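PDB 3LET: protein adenylyltransferase VopS from Vibrio parahaemolyticus, which transfers AMP from ATP to a threonine of the host Rho GTPases RhoA, Rac and Cdc42, blocking effector binding and so inhibiting actin assembly in infected cells. Local coordinates for residues A[158-163]-A[299-304]; A[170-175]-A[288-293]; A[180-183]-A[189-192]; A[192-197]-A[292-297]. All coordinates share one frame; numbering follows the deposited sequence.

Contact 1: A[158-163]-A[299-304]; sequences DAFNKA and FNPLAM
Phe160 and Pro301 form a small buried apolar contact, with Phe299 at its margin, where the short helix 157-160 meets the loop that leads from helix 281-295 into helix 304-311. The backbones stay well apart, the CA atoms of Phe160 and Pro301 being 9.2 Å from each other, so the phenyl group has to span the gap. It does so with CG lodged between its own backbone N and carbonyl carbon (chi1 68°), a setting that carries the ring away from its short helix to the proline. Two neighbouring ring carbons do the touching: CE2 and CZ of Phe160 both lie 3.8 Å from Pro301 CG, while Pro301 CB is slightly farther off. The two side chains cross at about a right angle. Phe299 approaches more loosely, its CE2 being 4.5 Å from Phe160 CE1, which lies at the rim of the Phe299 ring and near its plane. Pro301 N lies 3.9 Å above one face of the Phe299 ring, offset toward its rim. Trp175 of helix 168-179 meets Phe160 edge-to-face and packs against Phe299, forming a small aromatic cluster that joins helix 157-160, helix 168-179 and the loop after the Fic-motif helix 281-295.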
loop_
_atom_site.group_PDB
_atom_site.type_symbol
_atom_site.label_atom_id
_atom_site.label_comp_id
_atom_site.label_asym_id
_atom_site.label_seq_id
_atom_site.Cartn_x
_atom_site.Cartn_y
_atom_site.Cartn_z
ATOM N N ASP A 158 10.011 -33.518 -1.548
ATOM C CA ASP A 158 10.490 -33.770 -2.912
ATOM C C ASP A 158 9.958 -32.767 -3.921
ATOM O O ASP A 158 10.496 -32.639 -5.026
ATOM C CB ASP A 158 10.114 -35.184 -3.357
ATOM C CG ASP A 158 11.112 -36.224 -2.901
ATOM O OD1 ASP A 158 12.136 -35.840 -2.296
ATOM O OD2 ASP A 158 10.874 -37.425 -3.151
ATOM N N ALA A 159 8.883 -32.083 -3.552
ATOM C CA ALA A 159 8.313 -31.043 -4.400
ATOM C C ALA A 159 9.281 -29.859 -4.583
ATOM O O ALA A 159 9.292 -29.215 -5.634
ATOM C CB ALA A 159 7.001 -30.565 -3.810
ATOM N N PHE A 160 10.095 -29.572 -3.567
ATOM C CA PHE A 160 10.983 -28.398 -3.612
ATOM C C PHE A 160 12.430 -28.695 -3.215
ATOM O O PHE A 160 13.329 -27.909 -3.490
ATOM C CB PHE A 160 10.425 -27.293 -2.700
ATOM C CG PHE A 160 10.481 -27.635 -1.235
ATOM C CD1 PHE A 160 11.569 -27.228 -0.446
ATOM C CD2 PHE A 160 9.473 -28.365 -0.645
ATOM C CE1 PHE A 160 11.624 -27.543 0.920
ATOM C CE2 PHE A 160 9.519 -28.698 0.722
ATOM C CZ PHE A 160 10.598 -28.288 1.500
ATOM N N ASN A 161 12.667 -29.834 -2.589
ATOM C CA ASN A 161 13.998 -30.135 -2.057
ATOM C C ASN A 161 14.439 -31.491 -2.554
ATOM O O ASN A 161 14.515 -32.458 -1.790
ATOM C CB ASN A 161 13.963 -30.104 -0.534
ATOM C CG ASN A 161 15.303 -30.429 0.101
ATOM O OD1 ASN A 161 16.360 -30.379 -0.549
ATOM N ND2 ASN A 161 15.266 -30.791 1.375
ATOM N N LYS A 162 14.698 -31.562 -3.852
ATOM C CA LYS A 162 15.079 -32.823 -4.456
ATOM C C LYS A 162 16.429 -33.242 -3.895
ATOM O O LYS A 162 16.615 -34.396 -3.508
ATOM C CB LYS A 162 15.138 -32.698 -5.976
ATOM C CG LYS A 162 15.468 -34.007 -6.679
ATOM C CD LYS A 162 15.458 -33.855 -8.191
ATOM C CE LYS A 162 16.405 -32.757 -8.647
ATOM N NZ LYS A 162 16.424 -32.614 -10.124
ATOM N N ALA A 163 17.359 -32.291 -3.830
ATOM C CA ALA A 163 18.695 -32.557 -3.288
ATOM C C ALA A 163 18.655 -33.167 -1.885
ATOM O O ALA A 163 19.605 -33.802 -1.460
ATOM C CB ALA A 163 19.532 -31.285 -3.279
ATOM N N PHE A 299 11.485 -24.778 10.202
ATOM C CA PHE A 299 10.983 -24.417 8.886
ATOM C C PHE A 299 9.978 -25.447 8.407
ATOM O O PHE A 299 10.318 -26.592 8.162
ATOM C CB PHE A 299 12.067 -24.229 7.824
ATOM C CG PHE A 299 11.478 -23.944 6.476
ATOM C CD1 PHE A 299 10.738 -22.780 6.274
ATOM C CD2 PHE A 299 11.534 -24.876 5.460
ATOM C CE1 PHE A 299 10.134 -22.537 5.088
ATOM C CE2 PHE A 299 10.918 -24.636 4.258
ATOM C CZ PHE A 299 10.223 -23.452 4.060
ATOM N N ASN A 300 8.732 -25.005 8.286
ATOM C CA ASN A 300 7.642 -25.832 7.797
ATOM C C ASN A 300 7.126 -25.236 6.488
ATOM O O ASN A 300 6.574 -24.146 6.496
ATOM C CB ASN A 300 6.510 -25.812 8.822
ATOM C CG ASN A 300 6.985 -26.195 10.225
ATOM O OD1 ASN A 300 7.272 -27.358 10.490
ATOM N ND2 ASN A 300 7.065 -25.212 11.125
ATOM N N PRO A 301 7.325 -25.929 5.360
ATOM C CA PRO A 301 6.898 -25.330 4.089
ATOM C C PRO A 301 5.359 -25.315 4.016
ATOM O O PRO A 301 4.713 -26.194 4.589
ATOM C CB PRO A 301 7.501 -26.282 3.048
ATOM C CG PRO A 301 7.596 -27.597 3.785
ATOM C CD PRO A 301 8.069 -27.183 5.139
ATOM N N LEU A 302 4.776 -24.327 3.350
ATOM C CA LEU A 302 3.319 -24.216 3.269
ATOM C C LEU A 302 2.752 -24.994 2.104
ATOM O O LEU A 302 3.237 -24.878 0.985
ATOM C CB LEU A 302 2.913 -22.745 3.064
ATOM C CG LEU A 302 3.161 -21.799 4.241
ATOM C CD1 LEU A 302 2.921 -20.321 3.839
ATOM C CD2 LEU A 302 2.275 -22.185 5.409
ATOM N N ALA A 303 1.686 -25.756 2.344
ATOM C CA ALA A 303 0.930 -26.351 1.236
ATOM C C ALA A 303 0.278 -25.226 0.423
ATOM O O ALA A 303 0.067 -24.147 0.944
ATOM C CB ALA A 303 -0.139 -27.295 1.766
ATOM N N MET A 304 -0.028 -25.467 -0.849
ATOM C CA MET A 304 -0.700 -24.446 -1.654
ATOM C C MET A 304 -2.045 -24.093 -1.059
ATOM O O MET A 304 -2.442 -22.933 -1.040
ATOM C CB MET A 304 -0.897 -24.919 -3.088
ATOM C CG MET A 304 0.372 -24.907 -3.911
ATOM S SD MET A 304 0.006 -25.192 -5.656
ATOM C CE MET A 304 -1.446 -24.150 -5.893
#

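Contact 2: A[170-175]-A[288-293]; sequences ERAAAW and LYAIAE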
loop_
_atom_site.group_PDB
_atom_site.type_symbol
_atom_site.label_atom_id
_atom_site.label_comp_id
_atom_site.label_asym_id
_atom_site.label_seq_id
_atom_site.Cartn_x
_atom_site.Cartn_y
_atom_site.Cartn_z
ATOM N N GLU A 170 18.746 -23.972 4.380
ATOM C CA GLU A 170 18.790 -24.433 2.992
ATOM C C GLU A 170 17.444 -24.963 2.499
ATOM O O GLU A 170 17.072 -24.753 1.318
ATOM C CB GLU A 170 19.926 -25.466 2.803
ATOM C CG GLU A 170 21.303 -24.829 2.935
ATOM C CD GLU A 170 22.416 -25.869 2.857
ATOM O OE1 GLU A 170 22.719 -26.337 1.746
ATOM O OE2 GLU A 170 22.970 -26.225 3.911
ATOM N N ARG A 171 16.682 -25.602 3.392
ATOM C CA ARG A 171 15.345 -26.065 3.042
ATOM C C ARG A 171 14.431 -24.874 2.714
ATOM O O ARG A 171 13.664 -24.905 1.750
ATOM C CB ARG A 171 14.715 -26.867 4.200
ATOM C CG ARG A 171 15.430 -28.223 4.435
ATOM C CD ARG A 171 14.806 -29.011 5.587
ATOM N NE ARG A 171 13.390 -29.253 5.339
ATOM C CZ ARG A 171 12.395 -28.758 6.069
ATOM N NH1 ARG A 171 12.632 -28.008 7.147
ATOM N NH2 ARG A 171 11.146 -29.064 5.735
ATOM N N ALA A 172 14.512 -23.830 3.527
ATOM C CA ALA A 172 13.667 -22.647 3.303
ATOM C C ALA A 172 14.065 -21.988 1.990
ATOM O O ALA A 172 13.203 -21.617 1.206
ATOM C CB ALA A 172 13.811 -21.679 4.450
ATOM N N ALA A 173 15.365 -21.848 1.742
ATOM C CA ALA A 173 15.832 -21.297 0.458
ATOM C C ALA A 173 15.293 -22.091 -0.724
ATOM O O ALA A 173 14.764 -21.519 -1.666
ATOM C CB ALA A 173 17.360 -21.225 0.398
ATOM N N ALA A 174 15.385 -23.417 -0.671
ATOM C CA ALA A 174 14.853 -24.260 -1.740
ATOM C C ALA A 174 13.371 -24.057 -1.991
ATOM O O ALA A 174 12.911 -24.101 -3.140
ATOM C CB ALA A 174 15.105 -25.761 -1.414
ATOM N N TRP A 175 12.627 -23.865 -0.907
ATOM C CA TRP A 175 11.181 -23.688 -0.980
ATOM C C TRP A 175 10.888 -22.379 -1.686
ATOM O O TRP A 175 10.075 -22.340 -2.604
ATOM C CB TRP A 175 10.580 -23.676 0.416
ATOM C CG TRP A 175 9.107 -23.342 0.425
ATOM C CD1 TRP A 175 8.060 -24.099 -0.077
ATOM C CD2 TRP A 175 8.525 -22.190 1.013
ATOM N NE1 TRP A 175 6.862 -23.450 0.161
ATOM C CE2 TRP A 175 7.124 -22.287 0.832
ATOM C CE3 TRP A 175 9.052 -21.082 1.693
ATOM C CZ2 TRP A 175 6.258 -21.296 1.281
ATOM C CZ3 TRP A 175 8.179 -20.111 2.144
ATOM C CH2 TRP A 175 6.809 -20.224 1.927
ATOM N N LEU A 288 9.432 -13.454 3.886
ATOM C CA LEU A 288 9.150 -13.104 5.305
ATOM C C LEU A 288 8.685 -14.313 6.131
ATOM O O LEU A 288 9.008 -14.424 7.312
ATOM C CB LEU A 288 8.111 -11.971 5.452
ATOM C CG LEU A 288 8.585 -10.639 4.854
ATOM C CD1 LEU A 288 7.504 -9.584 5.088
ATOM C CD2 LEU A 288 9.881 -10.161 5.455
ATOM N N TYR A 289 7.924 -15.207 5.515
ATOM C CA TYR A 289 7.481 -16.419 6.207
ATOM C C TYR A 289 8.718 -17.211 6.626
ATOM O O TYR A 289 8.820 -17.633 7.790
ATOM C CB TYR A 289 6.619 -17.280 5.272
ATOM C CG TYR A 289 6.257 -18.637 5.879
ATOM C CD1 TYR A 289 5.232 -18.741 6.829
ATOM C CD2 TYR A 289 6.936 -19.796 5.492
ATOM C CE1 TYR A 289 4.875 -19.970 7.384
ATOM C CE2 TYR A 289 6.594 -21.060 6.061
ATOM C CZ TYR A 289 5.570 -21.128 6.991
ATOM O OH TYR A 289 5.256 -22.358 7.550
ATOM N N ALA A 290 9.635 -17.431 5.674
ATOM C CA ALA A 290 10.858 -18.202 5.941
ATOM C C ALA A 290 11.721 -17.540 7.000
ATOM O O ALA A 290 12.250 -18.210 7.871
ATOM C CB ALA A 290 11.682 -18.404 4.670
ATOM N N ILE A 291 11.908 -16.230 6.926
ATOM C CA ILE A 291 12.728 -15.572 7.931
ATOM C C ILE A 291 12.096 -15.741 9.305
ATOM O O ILE A 291 12.791 -16.047 10.276
ATOM C CB ILE A 291 12.888 -14.081 7.638
ATOM C CG1 ILE A 291 13.672 -13.881 6.330
ATOM C CG2 ILE A 291 13.583 -13.363 8.803
ATOM C CD1 ILE A 291 13.530 -12.420 5.791
ATOM N N ALA A 292 10.785 -15.529 9.397
ATOM C CA ALA A 292 10.096 -15.687 10.692
ATOM C C ALA A 292 10.285 -17.116 11.210
ATOM O O ALA A 292 10.560 -17.342 12.391
ATOM C CB ALA A 292 8.589 -15.352 10.577
ATOM N N GLU A 293 10.165 -18.081 10.316
ATOM C CA GLU A 293 10.303 -19.485 10.717
ATOM C C GLU A 293 11.704 -19.754 11.247
ATOM O O GLU A 293 11.883 -20.456 12.258
ATOM C CB GLU A 293 10.058 -20.409 9.534
ATOM C CG GLU A 293 8.607 -20.530 9.127
ATOM C CD GLU A 293 7.831 -21.377 10.121
ATOM O OE1 GLU A 293 7.960 -22.621 10.079
ATOM O OE2 GLU A 293 7.109 -20.795 10.945
#
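Ala172 and Ala290 mark the close approach of two helices, 168-179 and 281-295, the second of which starts in the GNG sequence of the Fic motif. Small residues facing each other let helical backbones come near: the CA atoms of Ala172 and Ala290 are 5.9 Å apart. At the side chains, Ala172 CB meets Ala290 CB at 3.9 Å. Beside the alanine pair the contact passes to aromatic groups, Trp175 about one turn on from Ala172 and Tyr289 next to Ala290. Trp175 and Tyr289 both place CG opposite the backbone N, with chi1 of 174° and 173°, which swings each ring to the same flank of the alanine pair and brings the two together. The indole offers its six-membered ring, whose CZ3 and CH2 share a single neighbour, each 3.6 Å from Tyr289 CD2. The ring planes are inclined at 59° and the centroids lie 5.4 Å apart, an oblique meeting that is neither a stack nor a T-shape. The phenol oxygen is used away from the indole, in a hydrogen bond with Asn300 O, which ties the ring to the following loop. Arg171 likewise turns from this interface, bonding through NH1 to Phe299 O and forming a salt bridge with Glu157. The interface borders the nucleotide site: the side chain of Trp175 lies about 4 Å from that of Arg286, an ATP-binding residue by similarity. One helical turn beyond Tyr289, Glu293, with CG anti to its carbonyl carbon, holds CG 3.7 Å above one face of the Tyr289 ring, displaced toward the rim.

Contact 3: A[180-183]-A[189-192]; sequences SNSK and NITS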
loop_
_atom_site.group_PDB
_atom_site.type_symbol
_atom_site.label_atom_id
_atom_site.label_comp_id
_atom_site.label_asym_id
_atom_site.label_seq_id
_atom_site.Cartn_x
_atom_site.Cartn_y
_atom_site.Cartn_z
ATOM N N SER A 180 9.203 -19.492 -6.749
ATOM C CA SER A 180 9.417 -18.376 -7.680
ATOM C C SER A 180 9.981 -18.866 -9.011
ATOM O O SER A 180 10.282 -18.047 -9.896
ATOM C CB SER A 180 10.430 -17.359 -7.109
ATOM O OG SER A 180 10.294 -17.187 -5.709
ATOM N N ASN A 181 10.154 -20.179 -9.156
ATOM C CA ASN A 181 10.809 -20.723 -10.357
ATOM C C ASN A 181 12.116 -19.954 -10.643
ATOM O O ASN A 181 12.409 -19.581 -11.784
ATOM C CB ASN A 181 9.855 -20.622 -11.562
ATOM C CG ASN A 181 10.356 -21.378 -12.786
ATOM O OD1 ASN A 181 11.039 -22.401 -12.665
ATOM N ND2 ASN A 181 9.974 -20.895 -13.984
ATOM N N SER A 182 12.872 -19.685 -9.584
ATOM C CA SER A 182 14.053 -18.855 -9.667
ATOM C C SER A 182 15.301 -19.665 -10.039
ATOM O O SER A 182 15.448 -20.810 -9.632
ATOM C CB SER A 182 14.259 -18.150 -8.330
ATOM O OG SER A 182 15.484 -17.461 -8.298
ATOM N N LYS A 183 16.186 -19.043 -10.802
ATOM C CA LYS A 183 17.320 -19.737 -11.408
ATOM C C LYS A 183 18.587 -18.954 -11.255
ATOM O O LYS A 183 18.578 -17.738 -11.026
ATOM C CB LYS A 183 17.082 -19.960 -12.915
ATOM C CG LYS A 183 15.752 -20.582 -13.248
ATOM C CD LYS A 183 15.705 -22.062 -12.910
ATOM C CE LYS A 183 14.375 -22.651 -13.365
ATOM N NZ LYS A 183 13.895 -23.779 -12.524
ATOM N N ASN A 189 20.762 -15.087 -5.090
ATOM C CA ASN A 189 20.435 -13.864 -4.343
ATOM C C ASN A 189 19.394 -14.175 -3.261
ATOM O O ASN A 189 19.496 -13.722 -2.122
ATOM C CB ASN A 189 19.880 -12.796 -5.296
ATOM C CG ASN A 189 19.596 -11.467 -4.599
ATOM O OD1 ASN A 189 20.435 -10.941 -3.874
ATOM N ND2 ASN A 189 18.417 -10.905 -4.854
ATOM N N ILE A 190 18.377 -14.945 -3.630
ATOM C CA ILE A 190 17.357 -15.369 -2.656
ATOM C C ILE A 190 18.033 -16.079 -1.472
ATOM O O ILE A 190 17.738 -15.793 -0.311
ATOM C CB ILE A 190 16.341 -16.307 -3.314
ATOM C CG1 ILE A 190 15.458 -15.507 -4.281
ATOM C CG2 ILE A 190 15.504 -17.023 -2.242
ATOM C CD1 ILE A 190 14.645 -16.364 -5.281
ATOM N N THR A 191 18.924 -17.021 -1.768
ATOM C CA THR A 191 19.642 -17.733 -0.708
ATOM C C THR A 191 20.505 -16.804 0.165
ATOM O O THR A 191 20.465 -16.884 1.398
ATOM C CB THR A 191 20.544 -18.803 -1.298
ATOM O OG1 THR A 191 19.738 -19.716 -2.049
ATOM C CG2 THR A 191 21.272 -19.556 -0.166
ATOM N N SER A 192 21.271 -15.908 -0.459
ATOM C CA SER A 192 22.101 -14.974 0.320
ATOM C C SER A 192 21.257 -14.069 1.212
ATOM O O SER A 192 21.617 -13.839 2.369
ATOM C CB SER A 192 22.957 -14.073 -0.579
ATOM O OG SER A 192 23.673 -14.836 -1.535
#
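Ser182, in the irregular segment 180-183, and Ile190, in the regular helical segment 189-192, have the nearest alpha carbons of the two segments, 8.5 Å apart. Ahead of Ser182 the chain leaves helix 168-179 through a Schellman motif in which Asn181 takes a positive phi of 48°, and beyond that turn Ser182 adopts an extended conformation. Its CB then points at the following helix. Ile190 reaches back with its longer branch, extended at chi2 (165°), so that one methyl, CD1, makes the whole contact. This methyl lies 3.3 Å from Ser182 OG and 3.6 Å from Ser182 CB, a close van der Waals approach of a methyl to a hydroxyl oxygen. The pair belongs to a helix-loop-helix unit, in which Ile190 also packs on Ile176 and Ile177 of the preceding helix and the hydroxyl of Ser180 is bonded to Ile176 O. Ser182 OG has a weak hydrogen bond with Asp186 OD2. Ser180 approaches the same methyl more distantly, with OG 4.4 Å from Ile190 CD1. Within the loop, Lys183 NZ donates to Asn181 OD1 at 3.2 Å, bridging the turn. The side chain of Ser180 is about 5 Å from that of Arg286, which by similarity binds ATP.

Contact 4: A[192-197]-A[292-297]; sequences SLLKEY and AELRND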
loop_
_atom_site.group_PDB
_atom_site.type_symbol
_atom_site.label_atom_id
_atom_site.label_comp_id
_atom_site.label_asym_id
_atom_site.label_seq_id
_atom_site.Cartn_x
_atom_site.Cartn_y
_atom_site.Cartn_z
ATOM N N SER A 192 21.271 -15.908 -0.459
ATOM C CA SER A 192 22.101 -14.974 0.320
ATOM C C SER A 192 21.257 -14.069 1.212
ATOM O O SER A 192 21.617 -13.839 2.369
ATOM C CB SER A 192 22.957 -14.073 -0.579
ATOM O OG SER A 192 23.673 -14.836 -1.535
ATOM N N LEU A 193 20.158 -13.546 0.674
ATOM C CA LEU A 193 19.314 -12.627 1.443
ATOM C C LEU A 193 18.676 -13.356 2.611
ATOM O O LEU A 193 18.525 -12.812 3.698
ATOM C CB LEU A 193 18.234 -11.961 0.569
ATOM C CG LEU A 193 18.737 -10.842 -0.362
ATOM C CD1 LEU A 193 17.652 -10.413 -1.357
ATOM C CD2 LEU A 193 19.217 -9.634 0.448
ATOM N N LEU A 194 18.312 -14.605 2.401
ATOM C CA LEU A 194 17.652 -15.342 3.458
ATOM C C LEU A 194 18.643 -15.564 4.619
ATOM O O LEU A 194 18.301 -15.385 5.804
ATOM C CB LEU A 194 17.163 -16.681 2.931
ATOM C CG LEU A 194 16.477 -17.569 3.964
ATOM C CD1 LEU A 194 15.266 -16.902 4.616
ATOM C CD2 LEU A 194 16.060 -18.866 3.256
ATOM N N LYS A 195 19.863 -15.958 4.292
ATOM C CA LYS A 195 20.872 -16.156 5.334
ATOM C C LYS A 195 21.144 -14.859 6.060
ATOM O O LYS A 195 21.295 -14.817 7.289
ATOM C CB LYS A 195 22.183 -16.668 4.722
ATOM C CG LYS A 195 22.066 -18.083 4.149
ATOM C CD LYS A 195 23.451 -18.567 3.705
ATOM C CE LYS A 195 23.376 -19.626 2.639
ATOM N NZ LYS A 195 22.882 -20.912 3.173
ATOM N N GLU A 196 21.256 -13.798 5.275
ATOM C CA GLU A 196 21.514 -12.472 5.833
ATOM C C GLU A 196 20.424 -12.017 6.828
ATOM O O GLU A 196 20.731 -11.602 7.945
ATOM C CB GLU A 196 21.665 -11.461 4.690
ATOM C CG GLU A 196 22.018 -10.057 5.176
ATOM C CD GLU A 196 22.233 -9.074 4.030
ATOM O OE1 GLU A 196 22.474 -9.507 2.885
ATOM O OE2 GLU A 196 22.173 -7.859 4.276
ATOM N N TYR A 197 19.152 -12.084 6.434
ATOM C CA TYR A 197 18.081 -11.685 7.355
ATOM C C TYR A 197 17.808 -12.710 8.465
ATOM O O TYR A 197 17.221 -12.394 9.495
ATOM C CB TYR A 197 16.791 -11.361 6.586
ATOM C CG TYR A 197 16.875 -9.965 6.002
ATOM C CD1 TYR A 197 17.733 -9.691 4.939
ATOM C CD2 TYR A 197 16.150 -8.915 6.549
ATOM C CE1 TYR A 197 17.844 -8.406 4.416
ATOM C CE2 TYR A 197 16.242 -7.614 6.024
ATOM C CZ TYR A 197 17.088 -7.373 4.953
ATOM O OH TYR A 197 17.198 -6.096 4.423
ATOM N N ALA A 292 10.785 -15.529 9.397
ATOM C CA ALA A 292 10.096 -15.687 10.692
ATOM C C ALA A 292 10.285 -17.116 11.210
ATOM O O ALA A 292 10.560 -17.342 12.391
ATOM C CB ALA A 292 8.589 -15.352 10.577
ATOM N N GLU A 293 10.165 -18.081 10.316
ATOM C CA GLU A 293 10.303 -19.485 10.717
ATOM C C GLU A 293 11.704 -19.754 11.247
ATOM O O GLU A 293 11.883 -20.456 12.258
ATOM C CB GLU A 293 10.058 -20.409 9.534
ATOM C CG GLU A 293 8.607 -20.530 9.127
ATOM C CD GLU A 293 7.831 -21.377 10.121
ATOM O OE1 GLU A 293 7.960 -22.621 10.079
ATOM O OE2 GLU A 293 7.109 -20.795 10.945
ATOM N N LEU A 294 12.701 -19.230 10.541
ATOM C CA LEU A 294 14.093 -19.548 10.876
ATOM C C LEU A 294 14.434 -18.903 12.208
ATOM O O LEU A 294 15.110 -19.506 13.040
ATOM C CB LEU A 294 15.053 -19.096 9.773
ATOM C CG LEU A 294 14.925 -19.859 8.457
ATOM C CD1 LEU A 294 15.861 -19.285 7.423
ATOM C CD2 LEU A 294 15.198 -21.378 8.633
ATOM N N ARG A 295 13.918 -17.698 12.447
ATOM C CA ARG A 295 14.172 -17.031 13.716
ATOM C C ARG A 295 13.506 -17.776 14.860
ATOM O O ARG A 295 13.859 -17.567 16.032
ATOM C CB ARG A 295 13.691 -15.579 13.660
ATOM C CG ARG A 295 14.547 -14.740 12.720
ATOM C CD ARG A 295 14.079 -13.294 12.691
ATOM N NE ARG A 295 14.970 -12.445 11.902
ATOM C CZ ARG A 295 14.787 -11.137 11.780
ATOM N NH1 ARG A 295 13.737 -10.570 12.379
ATOM N NH2 ARG A 295 15.630 -10.410 11.053
ATOM N N ASN A 296 12.536 -18.628 14.531
ATOM C CA ASN A 296 11.917 -19.489 15.539
ATOM C C ASN A 296 12.479 -20.918 15.494
ATOM O O ASN A 296 11.827 -21.860 15.950
ATOM C CB ASN A 296 10.392 -19.528 15.378
ATOM C CG ASN A 296 9.677 -19.961 16.661
ATOM O OD1 ASN A 296 10.017 -19.512 17.752
ATOM N ND2 ASN A 296 8.682 -20.821 16.526
ATOM N N ASP A 297 13.675 -21.067 14.932
ATOM C CA ASP A 297 14.390 -22.365 14.867
ATOM C C ASP A 297 13.551 -23.474 14.231
ATOM O O ASP A 297 13.464 -24.612 14.730
ATOM C CB ASP A 297 14.855 -22.788 16.281
ATOM C CG ASP A 297 15.854 -23.948 16.254
ATOM O OD1 ASP A 297 16.586 -24.083 15.248
ATOM O OD2 ASP A 297 15.916 -24.721 17.245
#
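A single backbone oxygen, Tyr197 O, receives two N-H groups of one guanidinium, that of Arg295. The approach is side-on. NH2 makes the shorter and straighter bond to Tyr197 O, at 3.0 Å with an N-H...O angle of 151°, and lies in the plane of the carbonyl; NE of Arg295 adds a longer bond of 3.3 Å to Tyr197 O, bent to 138° and tilted a little from that plane. The oxygen in turn lies close to the guanidinium plane, so the bonds meet it at the edge of the flat group. An extended chain from CG to NE gives Arg295 the length to reach across from the last turn of helix 281-295 to that of helix 184-199. NH2 has a further acceptor in Lys202 O, in the loop after helix 184-199.

Just before these residues, about one turn earlier on helix 184-199, the contact is apolar. Leu294 CD1 touches the branched end of Leu194, 3.7 Å from CD1 and 3.9 Å from CG. Although the CB of Leu194 is not aimed at the partner helix, its chi1 of 179° brings the methyls round to it, and the two leucines cross at about a right angle. Just beyond, helix 281-295 ends in a Schellman motif whose C-prime residue is Asp297. Because Tyr197 O belongs to the final turn of its helix, where carbonyls lack some of their usual partners along the helix, the arginine probably both satisfies that oxygen and sets its positive charge favourably against the negative end of the helix dipole.

Followed from the N terminus, the chain first leaves contact 1 at helix 157-160 and returns to it only at loop 299-304, making this the outermost closure. Helix 168-179 comes next and pairs with helix 281-295 in contact 2, whose loop lies wholly within that of contact 1. Contact 3 is the small closure between successive helices and falls inside both. Its second segment shares Ser192 with contact 4, which starts inside the loop of contact 2 and ends on the same stretch of helix 281-295, both lying within contact 1. Between these contacts, Leu194 of contact 4 touches Ala172 and Ala173 of contact 2, joining the three helices into one core.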